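Local coordinates for protein tail component (Lactobacillus phage J-1, PDB 5LY8) that probably binds carbohydrates on the surface of the host bacterium, this piece being the second carbohydrate-binding module of the phage's evolved distal tail protein, at residues A[126-131]-A[136-141]; A[102-107]-A[158-163]; A[152-157]-A[179-184]. All blocks are in the same frame, centred on the assembly; numbering follows the deposited sequence. Where two conformers were deposited one is given.

Overall arrangement
From the N terminus, segment 102-107 runs off the end of strand 94-103 and opens the loop that contact 2 closes at 158-163. Nested inside it, contact 1 closes a short hairpin turn between 126-131 and 136-141. Strand 138-144 then leads to strand 151-158, beside it in the same sheet, where contact 3 opens at 152-157. Contact 3 closes at 179-184, so its loop crosses that of contact 2, while contacts 1 and 3 follow in series. Contact 1 joins neighbours within one sheet, and contacts 2 and 3 bridge to the six-stranded antiparallel sheet. Contacts 1 and 2 share a magnesium ion at one end of the fold.

Contact 1 (A[126-131]-A[136-141]); sequences LALFDD and DQWVFS. With MG (magnesium ion), chain B.
The ring of Phe-129 lies over Val-139, whose CB sits 3.8 Å from the ring centroid and 24° off the normal, a CH-pi contact between two side chains pointing the same way. Phe-129 has CG between its backbone N and carbonyl carbon (chi1 60°), which brings the ring across to its partner. On the other face of the sheet, Leu-128 lays CD2 over one face of the Trp-138 indole, 4.1 Å from CE3. Farther along, Leu-126 CG meets the edge of the Phe-140 ring in its plane, 3.9 Å from CE1. Two reciprocal pairs of backbone bonds stitch the strands: Ala-127 N to Ser-141 O (3.0 Å) with its return, and Phe-129 N to Val-139 O (2.9 Å) with its return. Leu-128 and Phe-140 form the non-hydrogen-bonded pair between them. At the polar edge Asp-130 chelates the magnesium ion with both carboxylate oxygens, OD1 and OD2, each about 2.5 Å away; main-chain oxygens of Ala-106, Glu-108, Ser-132 and Asn-135 also bind the metal, and OD2 is additionally hydrogen-bonded to Thr-104 OG1. The whole is an antiparallel beta hairpin of a concanavalin-like module, its turn supplying part of a magnesium site that Ala-106 and Glu-108 complete.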
loop_
_atom_site.group_PDB
_atom_site.type_symbol
_atom_site.label_atom_id
_atom_site.label_comp_id
_atom_site.label_asym_id
_atom_site.label_seq_id
_atom_site.Cartn_x
_atom_site.Cartn_y
_atom_site.Cartn_z
ATOM N N LEU A 126 2.408 2.197 -3.215
ATOM C CA LEU A 126 1.597 1.399 -4.131
ATOM C C LEU A 126 0.132 1.780 -3.892
ATOM O O LEU A 126 -0.321 1.705 -2.749
ATOM C CB LEU A 126 1.825 -0.091 -3.852
ATOM C CG LEU A 126 1.166 -1.091 -4.806
ATOM C CD1 LEU A 126 1.838 -2.455 -4.669
ATOM C CD2 LEU A 126 -0.354 -1.241 -4.563
ATOM N N ALA A 127 -0.588 2.194 -4.923
ATOM C CA ALA A 127 -2.000 2.530 -4.762
ATOM C C ALA A 127 -2.863 1.780 -5.730
ATOM O O ALA A 127 -2.447 1.465 -6.848
ATOM C CB ALA A 127 -2.226 4.041 -4.914
ATOM N N LEU A 128 -4.100 1.487 -5.290
ATOM C CA LEU A 128 -5.173 1.047 -6.157
ATOM C C LEU A 128 -6.334 1.981 -5.883
ATOM O O LEU A 128 -6.610 2.276 -4.712
ATOM C CB LEU A 128 -5.597 -0.403 -5.887
ATOM C CG LEU A 128 -6.634 -0.973 -6.843
ATOM C CD1 LEU A 128 -6.057 -1.207 -8.250
ATOM C CD2 LEU A 128 -7.208 -2.287 -6.323
ATOM N N PHE A 129 -7.006 2.466 -6.912
ATOM C CA PHE A 129 -8.118 3.360 -6.667
ATOM C C PHE A 129 -9.145 3.352 -7.808
ATOM O O PHE A 129 -8.849 3.081 -8.928
ATOM C CB PHE A 129 -7.635 4.806 -6.401
ATOM C CG PHE A 129 -6.860 5.404 -7.538
ATOM C CD1 PHE A 129 -5.464 5.239 -7.649
ATOM C CD2 PHE A 129 -7.514 6.141 -8.514
ATOM C CE1 PHE A 129 -4.791 5.836 -8.740
ATOM C CE2 PHE A 129 -6.816 6.692 -9.570
ATOM C CZ PHE A 129 -5.498 6.542 -9.660
ATOM N N ASP A 130 -10.370 3.629 -7.389
ATOM C CA ASP A 130 -11.548 3.833 -8.247
ATOM C C ASP A 130 -12.051 5.187 -7.762
ATOM O O ASP A 130 -12.647 5.291 -6.751
ATOM C CB ASP A 130 -12.601 2.713 -8.108
ATOM C CG ASP A 130 -13.851 2.964 -8.996
ATOM O OD1 ASP A 130 -13.990 3.990 -9.516
ATOM O OD2 ASP A 130 -14.683 2.079 -9.153
ATOM N N ASP A 131 -11.737 6.225 -8.516
ATOM C CA ASP A 131 -12.044 7.583 -8.075
ATOM C C ASP A 131 -13.242 8.259 -8.712
ATOM O O ASP A 131 -13.402 9.427 -8.555
ATOM C CB ASP A 131 -10.786 8.511 -8.146
ATOM C CG ASP A 131 -10.278 8.737 -9.566
ATOM O OD1 ASP A 131 -10.778 8.208 -10.489
ATOM O OD2 ASP A 131 -9.305 9.488 -9.709
ATOM N N ASP A 136 -16.483 2.152 -13.386
ATOM C CA ASP A 136 -15.926 1.129 -12.483
ATOM C C ASP A 136 -14.463 0.827 -12.837
ATOM O O ASP A 136 -13.916 -0.268 -12.609
ATOM C CB ASP A 136 -16.834 -0.106 -12.419
ATOM C CG ASP A 136 -16.598 -1.147 -13.468
ATOM O OD1 ASP A 136 -16.289 -0.762 -14.612
ATOM O OD2 ASP A 136 -16.665 -2.354 -13.120
ATOM N N GLN A 137 -13.831 1.805 -13.427
ATOM C CA GLN A 137 -12.454 1.655 -13.749
ATOM C C GLN A 137 -11.631 1.790 -12.447
ATOM O O GLN A 137 -11.839 2.694 -11.619
ATOM C CB GLN A 137 -12.059 2.747 -14.742
ATOM C CG GLN A 137 -10.645 2.612 -15.279
ATOM C CD GLN A 137 -10.418 1.327 -16.014
ATOM O OE1 GLN A 137 -11.010 1.075 -17.064
ATOM N NE2 GLN A 137 -9.598 0.469 -15.439
ATOM N N TRP A 138 -10.723 0.855 -12.264
ATOM C CA TRP A 138 -9.748 1.026 -11.226
ATOM C C TRP A 138 -8.338 1.165 -11.812
ATOM O O TRP A 138 -8.069 0.771 -12.949
ATOM C CB TRP A 138 -9.882 0.041 -10.099
ATOM C CG TRP A 138 -9.950 -1.396 -10.450
ATOM C CD1 TRP A 138 -9.475 -1.991 -11.590
ATOM C CD2 TRP A 138 -10.308 -2.456 -9.571
ATOM N NE1 TRP A 138 -9.554 -3.357 -11.476
ATOM C CE2 TRP A 138 -10.079 -3.670 -10.249
ATOM C CE3 TRP A 138 -10.818 -2.499 -8.276
ATOM C CZ2 TRP A 138 -10.299 -4.925 -9.645
ATOM C CZ3 TRP A 138 -11.078 -3.725 -7.697
ATOM C CH2 TRP A 138 -10.842 -4.929 -8.383
ATOM N N VAL A 139 -7.490 1.855 -11.065
ATOM C CA VAL A 139 -6.154 2.230 -11.498
ATOM C C VAL A 139 -5.150 1.746 -10.459
ATOM O O VAL A 139 -5.338 1.950 -9.277
ATOM C CB VAL A 139 -6.033 3.771 -11.670
ATOM C CG1 VAL A 139 -4.604 4.167 -12.032
ATOM C CG2 VAL A 139 -6.986 4.307 -12.748
ATOM N N PHE A 140 -4.060 1.163 -10.947
ATOM C CA PHE A 140 -2.926 0.720 -10.156
ATOM C C PHE A 140 -1.789 1.695 -10.440
ATOM O O PHE A 140 -1.451 1.916 -11.598
ATOM C CB PHE A 140 -2.582 -0.698 -10.607
ATOM C CG PHE A 140 -1.291 -1.338 -10.193
ATOM C CD1 PHE A 140 -0.874 -1.301 -8.872
ATOM C CD2 PHE A 140 -0.546 -2.063 -11.105
ATOM C CE1 PHE A 140 0.300 -1.961 -8.481
ATOM C CE2 PHE A 140 0.628 -2.708 -10.719
ATOM C CZ PHE A 140 1.042 -2.652 -9.408
ATOM N N SER A 141 -1.248 2.315 -9.381
ATOM C CA SER A 141 -0.153 3.275 -9.536
ATOM C C SER A 141 0.981 2.987 -8.604
ATOM O O SER A 141 0.790 2.381 -7.542
ATOM C CB SER A 141 -0.649 4.714 -9.374
ATOM O OG SER A 141 -0.996 5.019 -8.026
HETATM MG MG MG B . -16.533 3.779 -9.443
#

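Contact 2 (A[102-107]-A[158-163]). With MG (magnesium ion), chain B.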
loop_
_atom_site.group_PDB
_atom_site.type_symbol
_atom_site.label_atom_id
_atom_site.label_comp_id
_atom_site.label_asym_id
_atom_site.label_seq_id
_atom_site.Cartn_x
_atom_site.Cartn_y
_atom_site.Cartn_z
ATOM N N VAL A 102 -10.757 -7.054 -3.100
ATOM C CA VAL A 102 -11.275 -5.761 -3.468
ATOM C C VAL A 102 -12.240 -5.919 -4.625
ATOM O O VAL A 102 -12.051 -6.781 -5.497
ATOM C CB VAL A 102 -10.071 -4.755 -3.678
ATOM C CG1 VAL A 102 -9.049 -5.225 -4.721
ATOM C CG2 VAL A 102 -10.542 -3.321 -3.920
ATOM N N GLY A 103 -13.323 -5.156 -4.567
ATOM C CA GLY A 103 -14.345 -5.173 -5.598
ATOM C C GLY A 103 -14.941 -3.797 -5.726
ATOM O O GLY A 103 -14.983 -3.056 -4.760
ATOM N N THR A 104 -15.456 -3.472 -6.945
ATOM C CA THR A 104 -16.036 -2.147 -7.121
ATOM C C THR A 104 -17.230 -2.217 -8.085
ATOM O O THR A 104 -17.564 -3.270 -8.661
ATOM C CB THR A 104 -14.929 -1.103 -7.482
ATOM O OG1 THR A 104 -15.450 0.249 -7.456
ATOM C CG2 THR A 104 -14.253 -1.371 -8.839
ATOM N N ASN A 105 -17.735 -1.030 -8.306
ATOM C CA ASN A 105 -18.940 -0.872 -9.120
ATOM C C ASN A 105 -18.994 0.548 -9.571
ATOM O O ASN A 105 -18.183 1.395 -9.164
ATOM C CB ASN A 105 -20.280 -1.349 -8.529
ATOM C CG ASN A 105 -20.560 -2.781 -8.204
ATOM O OD1 ASN A 105 -21.044 -3.079 -7.113
ATOM N ND2 ASN A 105 -20.577 -3.633 -9.218
ATOM N N ALA A 106 -19.737 0.822 -10.627
ATOM C CA ALA A 106 -19.693 2.166 -11.116
ATOM C C ALA A 106 -19.844 3.226 -10.041
ATOM O O ALA A 106 -18.976 4.081 -9.949
ATOM C CB ALA A 106 -20.723 2.358 -12.219
ATOM N N ALA A 107 -20.846 3.106 -9.158
ATOM C CA ALA A 107 -21.150 4.153 -8.186
ATOM C C ALA A 107 -20.184 4.209 -7.013
ATOM O O ALA A 107 -20.174 5.181 -6.265
ATOM C CB ALA A 107 -22.581 3.988 -7.677
ATOM N N LEU A 158 -6.430 -0.691 -15.264
ATOM C CA LEU A 158 -6.561 -2.141 -15.254
ATOM C C LEU A 158 -7.801 -2.585 -16.020
ATOM O O LEU A 158 -8.916 -2.252 -15.604
ATOM C CB LEU A 158 -6.675 -2.648 -13.821
ATOM C CG LEU A 158 -5.508 -2.334 -12.919
ATOM C CD1 LEU A 158 -5.771 -2.891 -11.538
ATOM C CD2 LEU A 158 -4.199 -2.891 -13.488
ATOM N N PRO A 159 -7.663 -3.371 -17.107
ATOM C CA PRO A 159 -8.872 -3.788 -17.836
ATOM C C PRO A 159 -9.773 -4.637 -16.934
ATOM O O PRO A 159 -9.334 -5.668 -16.416
ATOM C CB PRO A 159 -8.322 -4.562 -19.039
ATOM C CG PRO A 159 -6.925 -4.956 -18.645
ATOM C CD PRO A 159 -6.427 -3.854 -17.751
ATOM N N ARG A 160 -11.005 -4.207 -16.729
ATOM C CA ARG A 160 -11.907 -4.894 -15.803
ATOM C C ARG A 160 -12.268 -6.328 -16.131
ATOM O O ARG A 160 -12.644 -7.058 -15.287
ATOM C CB ARG A 160 -13.148 -4.057 -15.529
ATOM C CG ARG A 160 -12.869 -2.931 -14.543
ATOM C CD ARG A 160 -12.856 -3.432 -13.100
ATOM N NE ARG A 160 -14.172 -3.637 -12.536
ATOM C CZ ARG A 160 -14.416 -4.457 -11.518
ATOM N NH1 ARG A 160 -13.446 -5.210 -11.015
ATOM N NH2 ARG A 160 -15.610 -4.542 -11.012
ATOM N N ASN A 161 -12.127 -6.720 -17.386
ATOM C CA ASN A 161 -12.404 -8.091 -17.764
ATOM C C ASN A 161 -11.368 -9.041 -17.228
ATOM O O ASN A 161 -11.659 -10.189 -17.019
ATOM C CB ASN A 161 -12.446 -8.208 -19.296
ATOM C CG ASN A 161 -12.751 -9.597 -19.772
ATOM O OD1 ASN A 161 -13.742 -10.164 -19.392
ATOM N ND2 ASN A 161 -11.864 -10.153 -20.575
ATOM N N TYR A 162 -10.153 -8.551 -17.083
ATOM C CA TYR A 162 -9.018 -9.305 -16.613
ATOM C C TYR A 162 -8.873 -9.109 -15.082
ATOM O O TYR A 162 -8.711 -10.039 -14.372
ATOM C CB TYR A 162 -7.753 -8.861 -17.356
ATOM C CG TYR A 162 -6.448 -9.573 -17.039
ATOM C CD1 TYR A 162 -6.012 -10.629 -17.809
ATOM C CD2 TYR A 162 -5.666 -9.209 -15.980
ATOM C CE1 TYR A 162 -4.839 -11.304 -17.524
ATOM C CE2 TYR A 162 -4.493 -9.874 -15.713
ATOM C CZ TYR A 162 -4.081 -10.922 -16.485
ATOM O OH TYR A 162 -2.900 -11.547 -16.207
ATOM N N TYR A 163 -8.954 -7.865 -14.651
ATOM C CA TYR A 163 -8.804 -7.506 -13.241
ATOM C C TYR A 163 -10.151 -7.437 -12.590
ATOM O O TYR A 163 -10.717 -6.361 -12.382
ATOM C CB TYR A 163 -8.035 -6.196 -13.103
ATOM C CG TYR A 163 -6.600 -6.357 -13.514
ATOM C CD1 TYR A 163 -5.645 -6.823 -12.611
ATOM C CD2 TYR A 163 -6.181 -6.030 -14.798
ATOM C CE1 TYR A 163 -4.312 -6.962 -12.976
ATOM C CE2 TYR A 163 -4.838 -6.144 -15.171
ATOM C CZ TYR A 163 -3.909 -6.613 -14.253
ATOM O OH TYR A 163 -2.594 -6.767 -14.618
HETATM MG MG MG B . -16.533 3.779 -9.443
#
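Thr-104 and Arg-160 approach from a strand end running into loop and from a second loop, their CA atoms 10.0 Å apart. The chain leaves its strand after Gly-103, whereas 160-162 take helical backbone angles, folded so that Pro-159 O accepts both Tyr-162 N (3.1 Å) and Tyr-163 N (2.8 Å). The arginine side chain, bent at chi2 and chi3, brings its guanidinium beneath the threonine methyl: Thr-104 CG2 stands 4.0 Å above the guanidinium plane, over its centre. Arg-160 NH2 also comes within 3.3 Å of Thr-104 O, but at an angle too poor for a hydrogen bond. Other groups fix the guanidinium. Arg-160 NH1 reaches a lone pair of Tyr-163 O at 3.3 Å, in the carbonyl plane, while NE and NH2 make salt bridges with Asp-136 and Asp-165. Asp-165 also accepts the backbone N of Thr-104, so one carboxylate ties both segments. With OG1 anti to the backbone N (chi1 -171°), Thr-104 keeps its hydroxyl on the metal side, in the second shell, while its methyl faces Arg-160. Ala-106 O binds the magnesium ion directly, at 2.5 Å. Trp-138, in a cation-pi pair with Arg-160, is flanked by Val-102, Thr-104, Leu-158 and Tyr-163. Here strand 94-103, bonded to strand 166-175 through Val-102 and Gly-166, ends beside the loop that carries the chain from strand 151-158 to strand 166-175.

Contact 3 (A[152-157]-A[179-184])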
loop_
_atom_site.group_PDB
_atom_site.type_symbol
_atom_site.label_atom_id
_atom_site.label_comp_id
_atom_site.label_asym_id
_atom_site.label_seq_id
_atom_site.Cartn_x
_atom_site.Cartn_y
_atom_site.Cartn_z
ATOM N N MET A 152 5.401 9.774 -9.984
ATOM C CA MET A 152 4.496 8.670 -10.233
ATOM C C MET A 152 5.113 7.912 -11.406
ATOM O O MET A 152 5.207 8.432 -12.533
ATOM C CB MET A 152 3.064 9.131 -10.535
ATOM C CG MET A 152 2.133 7.939 -10.752
ATOM S SD MET A 152 0.400 8.365 -10.937
ATOM C CE MET A 152 -0.017 8.716 -9.284
ATOM N N LEU A 153 5.619 6.697 -11.121
ATOM C CA LEU A 153 6.305 5.873 -12.119
ATOM C C LEU A 153 5.369 5.308 -13.158
ATOM O O LEU A 153 5.775 5.094 -14.291
ATOM C CB LEU A 153 7.076 4.762 -11.423
ATOM C CG LEU A 153 8.195 5.228 -10.481
ATOM C CD1 LEU A 153 8.751 4.051 -9.701
ATOM C CD2 LEU A 153 9.349 5.910 -11.255
ATOM N N PHE A 154 4.137 4.987 -12.788
ATOM C CA PHE A 154 3.177 4.462 -13.755
ATOM C C PHE A 154 1.784 4.720 -13.223
ATOM O O PHE A 154 1.592 4.860 -12.011
ATOM C CB PHE A 154 3.384 2.949 -14.015
ATOM C CG PHE A 154 3.200 2.101 -12.778
ATOM C CD1 PHE A 154 4.267 1.839 -11.933
ATOM C CD2 PHE A 154 1.958 1.558 -12.465
ATOM C CE1 PHE A 154 4.095 1.060 -10.791
ATOM C CE2 PHE A 154 1.787 0.802 -11.305
ATOM C CZ PHE A 154 2.855 0.562 -10.475
ATOM N N PHE A 155 0.829 4.708 -14.128
ATOM C CA PHE A 155 -0.593 4.855 -13.875
ATOM C C PHE A 155 -1.216 3.844 -14.817
ATOM O O PHE A 155 -1.228 4.064 -16.032
ATOM C CB PHE A 155 -0.993 6.291 -14.227
ATOM C CG PHE A 155 -2.427 6.698 -13.959
ATOM C CD1 PHE A 155 -3.457 6.298 -14.804
ATOM C CD2 PHE A 155 -2.730 7.559 -12.915
ATOM C CE1 PHE A 155 -4.780 6.705 -14.573
ATOM C CE2 PHE A 155 -4.048 7.984 -12.702
ATOM C CZ PHE A 155 -5.059 7.560 -13.542
ATOM N N ASP A 156 -1.655 2.700 -14.293
ATOM C CA ASP A 156 -2.129 1.578 -15.100
ATOM C C ASP A 156 -3.618 1.408 -14.951
ATOM O O ASP A 156 -4.100 0.999 -13.886
ATOM C CB ASP A 156 -1.384 0.276 -14.696
ATOM C CG ASP A 156 0.064 0.152 -15.154
ATOM O OD1 ASP A 156 0.573 1.098 -15.818
ATOM O OD2 ASP A 156 0.694 -0.877 -14.839
ATOM N N LEU A 157 -4.359 1.723 -16.021
ATOM C CA LEU A 157 -5.809 1.517 -16.080
ATOM C C LEU A 157 -5.999 0.026 -16.305
ATOM O O LEU A 157 -5.709 -0.484 -17.396
ATOM C CB LEU A 157 -6.435 2.337 -17.232
ATOM C CG LEU A 157 -6.544 3.836 -16.935
ATOM C CD1 LEU A 157 -6.316 4.673 -18.170
ATOM C CD2 LEU A 157 -7.873 4.177 -16.348
ATOM N N LEU A 179 12.993 -1.130 -8.381
ATOM C CA LEU A 179 11.818 -1.069 -7.544
ATOM C C LEU A 179 10.673 -1.695 -8.344
ATOM O O LEU A 179 10.369 -1.235 -9.460
ATOM C CB LEU A 179 11.532 0.411 -7.229
ATOM C CG LEU A 179 10.282 0.717 -6.394
ATOM C CD1 LEU A 179 10.321 0.020 -5.035
ATOM C CD2 LEU A 179 10.138 2.185 -6.191
ATOM N N THR A 180 10.035 -2.742 -7.782
ATOM C CA THR A 180 8.924 -3.399 -8.448
ATOM C C THR A 180 7.651 -3.248 -7.629
ATOM O O THR A 180 7.650 -3.388 -6.384
ATOM C CB THR A 180 9.250 -4.877 -8.657
ATOM O OG1 THR A 180 10.401 -4.980 -9.489
ATOM C CG2 THR A 180 8.100 -5.684 -9.298
ATOM N N PHE A 181 6.552 -3.007 -8.348
ATOM C CA PHE A 181 5.220 -3.002 -7.793
ATOM C C PHE A 181 4.441 -4.100 -8.488
ATOM O O PHE A 181 4.469 -4.183 -9.738
ATOM C CB PHE A 181 4.547 -1.676 -8.100
ATOM C CG PHE A 181 5.163 -0.469 -7.456
ATOM C CD1 PHE A 181 6.257 0.169 -8.036
ATOM C CD2 PHE A 181 4.648 0.037 -6.280
ATOM C CE1 PHE A 181 6.817 1.292 -7.426
ATOM C CE2 PHE A 181 5.210 1.157 -5.677
ATOM C CZ PHE A 181 6.285 1.779 -6.252
ATOM N N ARG A 182 3.727 -4.932 -7.724
ATOM C CA ARG A 182 2.907 -5.970 -8.328
ATOM C C ARG A 182 1.515 -5.944 -7.743
ATOM O O ARG A 182 1.310 -5.603 -6.580
ATOM C CB ARG A 182 3.451 -7.372 -8.066
ATOM C CG ARG A 182 4.911 -7.550 -8.485
ATOM C CD ARG A 182 5.302 -8.988 -8.784
ATOM N NE ARG A 182 4.782 -9.906 -7.771
ATOM C CZ ARG A 182 5.473 -10.349 -6.726
ATOM N NH1 ARG A 182 6.733 -9.959 -6.537
ATOM N NH2 ARG A 182 4.908 -11.167 -5.848
ATOM N N LEU A 183 0.564 -6.375 -8.563
ATOM C CA LEU A 183 -0.790 -6.648 -8.120
ATOM C C LEU A 183 -1.086 -8.048 -8.650
ATOM O O LEU A 183 -1.586 -8.230 -9.766
ATOM C CB LEU A 183 -1.805 -5.599 -8.593
ATOM C CG LEU A 183 -3.157 -5.675 -7.948
ATOM C CD1 LEU A 183 -3.107 -5.143 -6.521
ATOM C CD2 LEU A 183 -4.177 -4.897 -8.784
ATOM N N ASP A 184 -0.739 -9.062 -7.852
ATOM C CA ASP A 184 -0.884 -10.447 -8.270
ATOM C C ASP A 184 -2.329 -10.898 -8.169
ATOM O O ASP A 184 -2.947 -10.730 -7.114
ATOM C CB ASP A 184 -0.029 -11.369 -7.397
ATOM C CG ASP A 184 1.470 -11.179 -7.429
ATOM O OD1 ASP A 184 1.977 -10.537 -8.383
ATOM O OD2 ASP A 184 2.152 -11.776 -6.571
#
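Phe-154 and Phe-181 face each other from strands of different sheets, whose axes pass 9.9 Å apart with N-to-C directions only 20° from parallel. This is the interior of a beta sandwich, filled by side chains without bonding between the two backbones. A classic beta bulge, in which Leu-153 and Phe-154 both stand opposite Gly-142, lets two consecutive residues point toward the facing sheet. On the other strand ordinary alternation sends Leu-179 and Phe-181 inward and Thr-180 and Arg-182 outward. The two phenylalanines make an offset edge-to-face pair, centroids 5.5 Å apart and planes at 70°, with the edge of Phe-154 directed at the face of Phe-181. CE1 of Phe-154 comes 3.6 Å from CD1 of Phe-181, and its CZ lies 3.7 Å from Phe-181 CB, so the ring edge spans the base of its partner. Phe-181 has CG anti to its carbonyl carbon (chi1 -65°), which leans the ring to the Leu-179 side. Phe-181 CE1 meets Leu-153 CD1 at 4.1 Å. The same leucine methyl touches Leu-179 CD2 at 4.2 Å. Phe-140, from the neighbouring strand 138-144, extends the cluster: it pairs edge-to-face with Phe-154 and touches Phe-181. Arg-196 of strand 191-197 packs against both Leu-153 and Phe-154. On the outward side of 179-184, Arg-182 grips Asp-184 side-on in a salt bridge: NE binds OD1 and NH2 binds OD2, each at 2.9 Å, both oxygens met on their syn sides and lying in the guanidinium plane.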